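Local structure of amidohydrolase (3OOQ) at residues 81-92 against 120-128. The protein is probably a metal-dependent hydrolase of the amidohydrolase family, possibly an allantoinase. Numbering follows the deposited sequence.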
loop_
_atom_site.group_PDB
_atom_site.type_symbol
_atom_site.label_atom_id
_atom_site.label_comp_id
_atom_site.label_asym_id
_atom_site.label_seq_id
_atom_site.Cartn_x
_atom_site.Cartn_y
_atom_site.Cartn_z
ATOM N N ASN F 81 -0.169 -21.706 -13.934
ATOM C CA ASN F 81 -1.155 -21.451 -12.872
ATOM C C ASN F 81 -1.889 -20.146 -13.102
ATOM O O ASN F 81 -1.277 -19.084 -13.033
ATOM C CB ASN F 81 -0.496 -21.400 -11.485
ATOM C CG ASN F 81 -0.124 -22.778 -10.946
ATOM O OD1 ASN F 81 -0.987 -23.588 -10.604
ATOM N ND2 ASN F 81 1.174 -23.035 -10.843
ATOM N N GLU F 82 -3.192 -20.233 -13.363
ATOM C CA GLU F 82 -4.048 -19.056 -13.455
ATOM C C GLU F 82 -4.493 -18.686 -12.026
ATOM O O GLU F 82 -5.667 -18.852 -11.635
ATOM C CB GLU F 82 -5.245 -19.319 -14.385
ATOM C CG GLU F 82 -6.124 -18.098 -14.644
ATOM C CD GLU F 82 -5.312 -16.898 -15.071
ATOM O OE1 GLU F 82 -5.252 -15.915 -14.297
ATOM O OE2 GLU F 82 -4.693 -16.956 -16.155
ATOM N N ALA F 83 -3.530 -18.188 -11.257
ATOM C CA ALA F 83 -3.684 -18.009 -9.819
ATOM C C ALA F 83 -4.373 -16.691 -9.464
ATOM O O ALA F 83 -3.940 -15.988 -8.553
ATOM C CB ALA F 83 -2.318 -18.121 -9.135
ATOM N N THR F 84 -5.449 -16.374 -10.184
ATOM C CA THR F 84 -6.214 -15.139 -9.979
ATOM C C THR F 84 -7.665 -15.435 -9.639
ATOM O O THR F 84 -8.510 -14.529 -9.626
ATOM C CB THR F 84 -6.211 -14.300 -11.256
ATOM O OG1 THR F 84 -6.742 -15.093 -12.331
ATOM C CG2 THR F 84 -4.785 -13.879 -11.595
ATOM N N ASP F 85 -7.955 -16.711 -9.382
ATOM C CA ASP F 85 -9.321 -17.185 -9.198
ATOM C C ASP F 85 -9.219 -18.653 -8.781
ATOM O O ASP F 85 -8.598 -19.452 -9.497
ATOM C CB ASP F 85 -10.103 -17.047 -10.520
ATOM C CG ASP F 85 -11.569 -17.438 -10.388
ATOM O OD1 ASP F 85 -12.372 -16.989 -11.227
ATOM O OD2 ASP F 85 -11.940 -18.205 -9.488
ATOM N N PRO F 86 -9.808 -19.021 -7.622
ATOM C CA PRO F 86 -9.580 -20.393 -7.144
ATOM C C PRO F 86 -10.343 -21.463 -7.947
ATOM O O PRO F 86 -10.120 -22.646 -7.735
ATOM C CB PRO F 86 -10.038 -20.343 -5.665
ATOM C CG PRO F 86 -10.994 -19.219 -5.599
ATOM C CD PRO F 86 -10.597 -18.217 -6.665
ATOM N N VAL F 87 -11.220 -21.047 -8.867
ATOM C CA VAL F 87 -12.022 -21.976 -9.669
ATOM C C VAL F 87 -11.899 -21.634 -11.151
ATOM O O VAL F 87 -12.694 -20.854 -11.684
ATOM C CB VAL F 87 -13.511 -21.943 -9.246
ATOM C CG1 VAL F 87 -14.320 -23.019 -9.972
ATOM C CG2 VAL F 87 -13.664 -22.126 -7.747
ATOM N N THR F 88 -10.898 -22.209 -11.811
ATOM C CA THR F 88 -10.715 -22.027 -13.245
ATOM C C THR F 88 -10.740 -23.348 -14.048
ATOM O O THR F 88 -9.804 -23.638 -14.797
ATOM C CB THR F 88 -9.414 -21.253 -13.552
ATOM O OG1 THR F 88 -8.291 -21.982 -13.036
ATOM C CG2 THR F 88 -9.438 -19.854 -12.927
ATOM N N PRO F 89 -11.834 -24.130 -13.938
ATOM C CA PRO F 89 -11.937 -25.397 -14.691
ATOM C C PRO F 89 -11.924 -25.215 -16.207
ATOM O O PRO F 89 -11.548 -26.136 -16.921
ATOM C CB PRO F 89 -13.301 -25.954 -14.270
ATOM C CG PRO F 89 -14.077 -24.758 -13.798
ATOM C CD PRO F 89 -13.081 -23.822 -13.200
ATOM N N HIS F 90 -12.344 -24.038 -16.675
ATOM C CA HIS F 90 -12.488 -23.742 -18.100
ATOM C C HIS F 90 -11.163 -23.504 -18.833
ATOM O O HIS F 90 -11.134 -23.579 -20.057
ATOM C CB HIS F 90 -13.390 -22.503 -18.284
ATOM C CG HIS F 90 -12.817 -21.259 -17.679
ATOM N ND1 HIS F 90 -12.389 -21.203 -16.371
ATOM C CD2 HIS F 90 -12.570 -20.038 -18.211
ATOM C CE1 HIS F 90 -11.910 -20.001 -16.116
ATOM N NE2 HIS F 90 -12.009 -19.273 -17.216
ATOM N N VAL F 91 -10.087 -23.169 -18.113
ATOM C CA VAL F 91 -8.809 -22.944 -18.786
ATOM C C VAL F 91 -8.114 -24.279 -19.085
ATOM O O VAL F 91 -8.272 -25.248 -18.344
ATOM C CB VAL F 91 -7.848 -21.944 -18.048
ATOM C CG1 VAL F 91 -8.565 -20.595 -17.697
ATOM C CG2 VAL F 91 -7.193 -22.574 -16.812
ATOM N N LYS F 92 -7.361 -24.317 -20.179
ATOM C CA LYS F 92 -6.724 -25.554 -20.644
ATOM C C LYS F 92 -5.204 -25.410 -20.705
ATOM O O LYS F 92 -4.693 -24.430 -21.239
ATOM C CB LYS F 92 -7.236 -25.926 -22.048
ATOM C CG LYS F 92 -8.736 -25.757 -22.294
ATOM C CD LYS F 92 -9.169 -26.282 -23.707
ATOM C CE LYS F 92 -8.869 -27.792 -23.856
ATOM N NZ LYS F 92 -9.524 -28.446 -25.056
ATOM N N GLY F 120 -0.870 -26.377 -12.710
ATOM C CA GLY F 120 -0.272 -26.652 -11.408
ATOM C C GLY F 120 -1.295 -26.707 -10.270
ATOM O O GLY F 120 -2.485 -26.988 -10.479
ATOM N N SER F 121 -0.829 -26.427 -9.062
ATOM C CA SER F 121 -1.607 -26.706 -7.865
ATOM C C SER F 121 -1.960 -25.437 -7.070
ATOM O O SER F 121 -2.237 -25.492 -5.873
ATOM C CB SER F 121 -0.821 -27.666 -6.990
ATOM O OG SER F 121 0.415 -27.081 -6.607
ATOM N N ALA F 122 -1.945 -24.295 -7.746
ATOM C CA ALA F 122 -2.341 -23.042 -7.113
ATOM C C ALA F 122 -3.822 -23.027 -6.767
ATOM O O ALA F 122 -4.206 -22.506 -5.710
ATOM C CB ALA F 122 -2.002 -21.861 -8.026
ATOM N N ASN F 123 -4.656 -23.567 -7.658
ATOM C CA ASN F 123 -6.107 -23.438 -7.518
ATOM C C ASN F 123 -6.800 -24.684 -7.007
ATOM O O ASN F 123 -6.470 -25.780 -7.458
ATOM C CB ASN F 123 -6.754 -23.080 -8.848
ATOM C CG ASN F 123 -6.309 -21.734 -9.374
ATOM O OD1 ASN F 123 -5.659 -20.974 -8.673
ATOM N ND2 ASN F 123 -6.663 -21.438 -10.616
ATOM N N PRO F 124 -7.785 -24.511 -6.093
ATOM C CA PRO F 124 -8.665 -25.627 -5.738
ATOM C C PRO F 124 -9.150 -26.355 -6.999
ATOM O O PRO F 124 -9.091 -27.585 -7.041
ATOM C CB PRO F 124 -9.795 -24.944 -4.968
ATOM C CG PRO F 124 -9.076 -23.813 -4.206
ATOM C CD PRO F 124 -7.994 -23.340 -5.212
ATOM N N VAL F 125 -9.590 -25.599 -8.011
ATOM C CA VAL F 125 -9.945 -26.143 -9.333
ATOM C C VAL F 125 -9.130 -25.391 -10.376
ATOM O O VAL F 125 -9.390 -24.218 -10.647
ATOM C CB VAL F 125 -11.467 -26.034 -9.651
ATOM C CG1 VAL F 125 -11.800 -26.788 -10.960
ATOM C CG2 VAL F 125 -12.327 -26.612 -8.505
ATOM N N GLY F 126 -8.143 -26.066 -10.958
ATOM C CA GLY F 126 -7.123 -25.396 -11.771
ATOM C C GLY F 126 -7.307 -25.323 -13.293
ATOM O O GLY F 126 -6.817 -24.386 -13.927
ATOM N N GLY F 127 -8.000 -26.298 -13.882
ATOM C CA GLY F 127 -8.160 -26.344 -15.340
ATOM C C GLY F 127 -7.934 -27.720 -15.943
ATOM O O GLY F 127 -7.753 -28.698 -15.214
ATOM N N GLN F 128 -7.923 -27.799 -17.272
ATOM C CA GLN F 128 -7.930 -29.094 -17.959
ATOM C C GLN F 128 -6.559 -29.546 -18.404
ATOM O O GLN F 128 -5.757 -28.745 -18.885
ATOM C CB GLN F 128 -8.873 -29.076 -19.171
ATOM C CG GLN F 128 -10.306 -28.762 -18.804
ATOM C CD GLN F 128 -11.067 -28.168 -19.959
ATOM O OE1 GLN F 128 -11.135 -28.754 -21.032
ATOM N NE2 GLN F 128 -11.639 -26.989 -19.749
HETATM O O HOH W 1 -3.755 -23.936 -10.634
HETATM O O HOH W 2 2.005 -25.438 -9.191
HETATM O O HOH W 3 -4.587 -22.877 -13.160
HETATM O O HOH W 4 -13.079 -25.161 -21.667
#
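N123 ND2 donates to two acceptors of the 81-92 loop: E82 O at 3.0 Å, in a nearly straight bond (172° at the hydrogen), and T88 OG1 by a more bent one (134°). Both acceptors lie close to the plane of the N123 amide, so together they fix its rotation, and OD1 on the other end is held by Y162. T88 OG1 donates to G126 O, 3.0 Å away; chi1 of 60° sets this hydroxyl between the backbone N and carbonyl carbon of T88, where it can serve both partners.

Backbone pairing flanks this chain of hydrogen bonds. V125 N bonds to P86 O and T88 N returns to V125 O (2.8 Å), bridging V87 with V125, while V125 CG1 packs 3.7 Å from P89 CB. Farther along, Q128 N meets V91 O at 2.8 Å, and Q128 NE2 reaches P89 O in the carbonyl plane, on a lone pair, at 3.0 Å. At the opposite end N81 OD1 takes A122 N at 3.1 Å from above its carbonyl plane, and a water joins the same oxygen to N123 N.

The loop is thus pinned to the turn 120-124 and the start of strand 125-133. Helix 172-198 packs against V87, P89 and P124, and E82 and T84 bond to a second subunit. Where regular strand pairing is lacking, the side-chain amides of N123 and Q128 satisfy loop carbonyls E82 O and P89 O, and the T88 hydroxyl answers G126 O on the strand.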